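Local structure of putative dehydratase (Salmonella enterica subsp. enterica serovar Enteritidis, 3TW9) at residues L231-H234 against L235-L239; I217-P221 against D222-K226. The protein catalyses, weakly and with magnesium, the dehydration of D-gluconate to 2-dehydro-3-deoxy-D-gluconate, as a member of the mandelate racemase/muconate lactonizing enzyme family. All blocks are in the same frame, centred on the assembly; numbering follows the deposited sequence.

Interaction 1: residues L231-H234 against L235-L239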
loop_
_atom_site.group_PDB
_atom_site.type_symbol
_atom_site.label_atom_id
_atom_site.label_comp_id
_atom_site.label_asym_id
_atom_site.label_seq_id
_atom_site.Cartn_x
_atom_site.Cartn_y
_atom_site.Cartn_z
ATOM N N LEU C 231 -36.093 17.127 2.344
ATOM C CA LEU C 231 -36.155 15.705 1.993
ATOM C C LEU C 231 -35.652 14.819 3.142
ATOM O O LEU C 231 -36.332 13.882 3.547
ATOM C CB LEU C 231 -35.371 15.417 0.692
ATOM C CG LEU C 231 -35.113 13.951 0.336
ATOM C CD1 LEU C 231 -36.410 13.212 -0.054
ATOM C CD2 LEU C 231 -34.052 13.825 -0.753
ATOM N N PHE C 232 -34.486 15.144 3.698
ATOM C CA PHE C 232 -33.941 14.361 4.799
ATOM C C PHE C 232 -34.653 14.531 6.132
ATOM O O PHE C 232 -34.734 13.566 6.905
ATOM C CB PHE C 232 -32.414 14.557 4.909
ATOM C CG PHE C 232 -31.688 13.786 3.865
ATOM C CD1 PHE C 232 -31.617 12.380 3.947
ATOM C CD2 PHE C 232 -31.155 14.419 2.749
ATOM C CE1 PHE C 232 -31.009 11.620 2.940
ATOM C CE2 PHE C 232 -30.531 13.665 1.731
ATOM C CZ PHE C 232 -30.453 12.253 1.830
ATOM N N ASP C 233 -35.190 15.729 6.384
ATOM C CA ASP C 233 -36.045 15.931 7.550
ATOM C C ASP C 233 -37.237 14.959 7.481
ATOM O O ASP C 233 -37.494 14.190 8.433
ATOM C CB ASP C 233 -36.512 17.383 7.652
ATOM C CG ASP C 233 -37.234 17.658 8.959
ATOM O OD1 ASP C 233 -36.577 17.696 10.019
ATOM O OD2 ASP C 233 -38.467 17.815 8.922
ATOM N N HIS C 234 -37.901 14.946 6.329
ATOM C CA HIS C 234 -39.023 14.026 6.076
ATOM C C HIS C 234 -38.651 12.552 6.199
ATOM O O HIS C 234 -39.339 11.806 6.877
ATOM C CB HIS C 234 -39.664 14.245 4.700
ATOM C CG HIS C 234 -40.785 13.289 4.425
ATOM N ND1 HIS C 234 -42.046 13.451 4.962
ATOM C CD2 HIS C 234 -40.823 12.131 3.720
ATOM C CE1 HIS C 234 -42.819 12.452 4.574
ATOM N NE2 HIS C 234 -42.101 11.637 3.822
ATOM N N LEU C 235 -37.580 12.132 5.529
ATOM C CA LEU C 235 -37.167 10.742 5.575
ATOM C C LEU C 235 -36.754 10.330 6.978
ATOM O O LEU C 235 -37.072 9.236 7.402
ATOM C CB LEU C 235 -36.025 10.466 4.579
ATOM C CG LEU C 235 -36.369 10.563 3.083
ATOM C CD1 LEU C 235 -35.135 10.370 2.240
ATOM C CD2 LEU C 235 -37.481 9.583 2.676
ATOM N N ARG C 236 -36.058 11.191 7.712
ATOM C CA ARG C 236 -35.717 10.821 9.093
ATOM C C ARG C 236 -36.961 10.751 9.998
ATOM O O ARG C 236 -37.024 9.927 10.911
ATOM C CB ARG C 236 -34.656 11.742 9.697
ATOM C CG ARG C 236 -33.261 11.503 9.122
ATOM C CD ARG C 236 -32.780 10.076 9.387
ATOM N NE ARG C 236 -31.336 9.975 9.130
ATOM C CZ ARG C 236 -30.660 8.843 8.955
ATOM N NH1 ARG C 236 -31.296 7.669 8.964
ATOM N NH2 ARG C 236 -29.345 8.886 8.739
ATOM N N ASN C 237 -37.947 11.596 9.720
ATOM C CA ASN C 237 -39.181 11.588 10.517
ATOM C C ASN C 237 -39.966 10.304 10.331
ATOM O O ASN C 237 -40.529 9.761 11.284
ATOM C CB ASN C 237 -40.054 12.805 10.208
ATOM C CG ASN C 237 -39.561 14.079 10.904
ATOM O OD1 ASN C 237 -38.772 14.026 11.850
ATOM N ND2 ASN C 237 -40.028 15.228 10.429
ATOM N N LYS C 238 -39.960 9.805 9.104
ATOM C CA LYS C 238 -40.682 8.595 8.759
ATOM C C LYS C 238 -39.935 7.294 9.019
ATOM O O LYS C 238 -40.547 6.289 9.392
ATOM C CB LYS C 238 -41.129 8.646 7.281
ATOM C CG LYS C 238 -42.116 9.763 6.938
ATOM C CD LYS C 238 -43.545 9.405 7.337
ATOM C CE LYS C 238 -44.482 10.584 7.124
ATOM N NZ LYS C 238 -45.908 10.224 7.368
ATOM N N LEU C 239 -38.622 7.292 8.822
ATOM C CA LEU C 239 -37.879 6.037 8.822
ATOM C C LEU C 239 -36.935 5.881 10.012
ATOM O O LEU C 239 -36.475 4.781 10.288
ATOM C CB LEU C 239 -37.142 5.833 7.483
ATOM C CG LEU C 239 -38.010 5.668 6.229
ATOM C CD1 LEU C 239 -37.271 6.077 4.968
ATOM C CD2 LEU C 239 -38.547 4.245 6.110
#
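Leu231 and Leu235, one helical turn apart, meet through their methyl ends, CD1 of Leu231 lying 3.9 Å from CD1 of Leu235. The two side chains leave the helix with different first torsions: CG of Leu231 is anti to its own nitrogen (chi1 169°), that of Leu235 anti to its carbonyl carbon. The same CD1 of Leu235 also approaches Phe232, 4.4 Å from CE1, a looser touch. Beneath this buried side the backbone is regular alpha helix: Leu235 N donates to Leu231 O at 2.9 Å and 165°, and Arg236 N to Phe232 O at 2.8 Å.

The other side is more open to solvent. There Lys238 CG lies over one face of the His234 imidazole in a CH-pi contact, 3.9 Å from the ring centroid, and the bend at chi2 turns CE back to within 3.6 Å of His234 CE1, while the imidazole's NE2 is taken by Glu162. Asp233 and Asn237 cross with carboxylate and amide planes 76° apart, OD2 of Asp233 being 3.4 Å from ND2 of Asn237.

Leu235 packs against Ile165 of helix 158-171 and Phe245 of strand 244-248, and Arg236 reaches the backbone oxygens of Gly240 and Ile243, in the turn into that strand, and of Tyr268, in the loop before strand 272-274.

Interaction 2: residues I217-P221 against D222-K226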
loop_
_atom_site.group_PDB
_atom_site.type_symbol
_atom_site.label_atom_id
_atom_site.label_comp_id
_atom_site.label_asym_id
_atom_site.label_seq_id
_atom_site.Cartn_x
_atom_site.Cartn_y
_atom_site.Cartn_z
ATOM N N ILE C 217 -30.190 19.435 -20.606
ATOM C CA ILE C 217 -30.997 19.009 -19.489
ATOM C C ILE C 217 -30.874 20.048 -18.387
ATOM O O ILE C 217 -29.836 20.127 -17.692
ATOM C CB ILE C 217 -30.611 17.598 -18.951
ATOM C CG1 ILE C 217 -30.400 16.578 -20.093
ATOM C CG2 ILE C 217 -31.647 17.131 -17.948
ATOM C CD1 ILE C 217 -31.599 16.345 -21.020
ATOM N N TYR C 218 -31.952 20.811 -18.210
ATOM C CA TYR C 218 -31.942 21.952 -17.303
ATOM C C TYR C 218 -32.073 21.560 -15.849
ATOM O O TYR C 218 -32.814 20.635 -15.506
ATOM C CB TYR C 218 -32.972 23.011 -17.715
ATOM C CG TYR C 218 -32.435 23.861 -18.833
ATOM C CD1 TYR C 218 -32.294 23.341 -20.114
ATOM C CD2 TYR C 218 -32.038 25.186 -18.601
ATOM C CE1 TYR C 218 -31.753 24.109 -21.163
ATOM C CE2 TYR C 218 -31.500 25.964 -19.636
ATOM C CZ TYR C 218 -31.377 25.413 -20.922
ATOM O OH TYR C 218 -30.845 26.166 -21.956
ATOM N N PHE C 219 -31.320 22.250 -14.998
ATOM C CA PHE C 219 -31.327 21.961 -13.574
ATOM C C PHE C 219 -31.136 23.248 -12.801
ATOM O O PHE C 219 -30.348 24.097 -13.207
ATOM C CB PHE C 219 -30.185 20.985 -13.265
ATOM C CG PHE C 219 -30.049 20.623 -11.812
ATOM C CD1 PHE C 219 -31.010 19.814 -11.185
ATOM C CD2 PHE C 219 -28.942 21.056 -11.078
ATOM C CE1 PHE C 219 -30.895 19.454 -9.852
ATOM C CE2 PHE C 219 -28.807 20.698 -9.730
ATOM C CZ PHE C 219 -29.777 19.890 -9.127
ATOM N N ASP C 220 -31.844 23.382 -11.686
ATOM C CA ASP C 220 -31.726 24.557 -10.838
ATOM C C ASP C 220 -30.976 24.190 -9.562
ATOM O O ASP C 220 -31.563 23.606 -8.641
ATOM C CB ASP C 220 -33.101 25.115 -10.489
ATOM C CG ASP C 220 -33.025 26.454 -9.770
ATOM O OD1 ASP C 220 -32.073 26.710 -9.005
ATOM O OD2 ASP C 220 -33.929 27.273 -9.958
ATOM N N PRO C 221 -29.678 24.554 -9.489
ATOM C CA PRO C 221 -28.849 24.124 -8.353
ATOM C C PRO C 221 -29.251 24.760 -7.030
ATOM O O PRO C 221 -29.052 24.158 -5.978
ATOM C CB PRO C 221 -27.435 24.579 -8.753
ATOM C CG PRO C 221 -27.650 25.681 -9.744
ATOM C CD PRO C 221 -28.913 25.345 -10.471
ATOM N N ASP C 222 -29.810 25.964 -7.081
ATOM C CA ASP C 222 -30.219 26.655 -5.863
ATOM C C ASP C 222 -31.524 26.087 -5.299
ATOM O O ASP C 222 -31.637 25.872 -4.087
ATOM C CB ASP C 222 -30.294 28.157 -6.091
ATOM C CG ASP C 222 -28.921 28.771 -6.340
ATOM O OD1 ASP C 222 -28.188 29.036 -5.363
ATOM O OD2 ASP C 222 -28.571 28.983 -7.516
ATOM N N ALA C 223 -32.496 25.804 -6.170
ATOM C CA ALA C 223 -33.719 25.098 -5.748
ATOM C C ALA C 223 -33.360 23.749 -5.126
ATOM O O ALA C 223 -33.868 23.394 -4.061
ATOM C CB ALA C 223 -34.679 24.894 -6.932
ATOM N N TYR C 224 -32.438 23.040 -5.780
ATOM C CA TYR C 224 -31.977 21.724 -5.322
ATOM C C TYR C 224 -31.415 21.819 -3.908
ATOM O O TYR C 224 -31.810 21.053 -3.009
ATOM C CB TYR C 224 -30.937 21.154 -6.309
ATOM C CG TYR C 224 -29.982 20.154 -5.676
ATOM C CD1 TYR C 224 -30.404 18.860 -5.330
ATOM C CD2 TYR C 224 -28.656 20.521 -5.382
ATOM C CE1 TYR C 224 -29.534 17.958 -4.722
ATOM C CE2 TYR C 224 -27.785 19.633 -4.769
ATOM C CZ TYR C 224 -28.227 18.354 -4.432
ATOM O OH TYR C 224 -27.351 17.461 -3.836
ATOM N N ALA C 225 -30.495 22.762 -3.706
ATOM C CA ALA C 225 -29.735 22.824 -2.463
ATOM C C ALA C 225 -30.624 23.223 -1.282
ATOM O O ALA C 225 -30.400 22.786 -0.145
ATOM C CB ALA C 225 -28.605 23.793 -2.604
ATOM N N LYS C 226 -31.630 24.052 -1.562
ATOM C CA LYS C 226 -32.574 24.489 -0.535
ATOM C C LYS C 226 -33.584 23.398 -0.200
ATOM O O LYS C 226 -34.208 23.442 0.867
ATOM C CB LYS C 226 -33.282 25.782 -0.956
ATOM C CG LYS C 226 -32.383 27.013 -1.041
ATOM C CD LYS C 226 -33.188 28.252 -1.408
ATOM C CE LYS C 226 -32.302 29.470 -1.598
ATOM N NZ LYS C 226 -31.651 29.432 -2.922
HETATM O O HOH W 1 -30.344 28.740 -9.462
#
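The extended backbone of Phe219 and Asp220 turns into helix at Pro221, and the first turn closes with Tyr224 N donating to Asp220 O at 3.0 Å and Ala225 N to Pro221 O at 3.0 Å. Asp220 is the N-cap. With CG anti to its backbone nitrogen (chi1 -172°), its carboxylate reaches forward over the helix start, where OD1 accepts an almost straight bond from Ala223 N (3.0 Å, 176°) that arrives from well above the carboxylate plane. A weak, bent bond from Asp222 N (3.1 Å) falls on the same oxygen.

A water adds a third donor to Asp220 OD1, at 2.7 Å, and also donates to Asp222 OD2, bridging two carboxylates whose oxygens, Asp220 OD1 and Asp222 OD2, are 4.4 Å apart and would be expected to repel; the amides of Asp222 and Ala223, both directed at Asp220 OD1, probably ease that repulsion. Asp220 OD2 is held separately by Lys207 N, so both carboxylate oxygens are engaged.

In the barrel domain of this enolase-superfamily fold, the cap starts the helix that precedes strand 244-248, which carries the magnesium ligand Asp248. Below the cap, Phe219 leads with CZ against Tyr224 CB, a close 3.3 Å. The two rings lie obliquely, their planes 48° apart, with Tyr224 CD1 at the phenylalanine's edge. Tyr224, CG anti to its nitrogen, carries its ring inward: the hydroxyl hydrogen-bonds to His247, Arg252 forms a cation-pi contact with the ring, and Leu261 of helix 255-265 packs against it.

Interactions 2 and 1 come in that order along the chain and mark the two ends of helix 221-239: residues 217-226 hold its start and residues 231-239 its last turns. Their centres are 20 Å apart and their nearest atoms about 7 Å, so the helix itself connects them. Both belong to the barrel domain. Through interaction 2 the helix follows on from strand 217-218, which pairs with strand 432-433, and leans on helix 255-265; through interaction 1 it leans on helix 158-171 and strand 244-248. The side chains of Tyr224 and Phe232 are about 7 Å and 9 Å from that of Asp248, a magnesium ligand, so each contact brings one aromatic near the metal site, while several others are exposed.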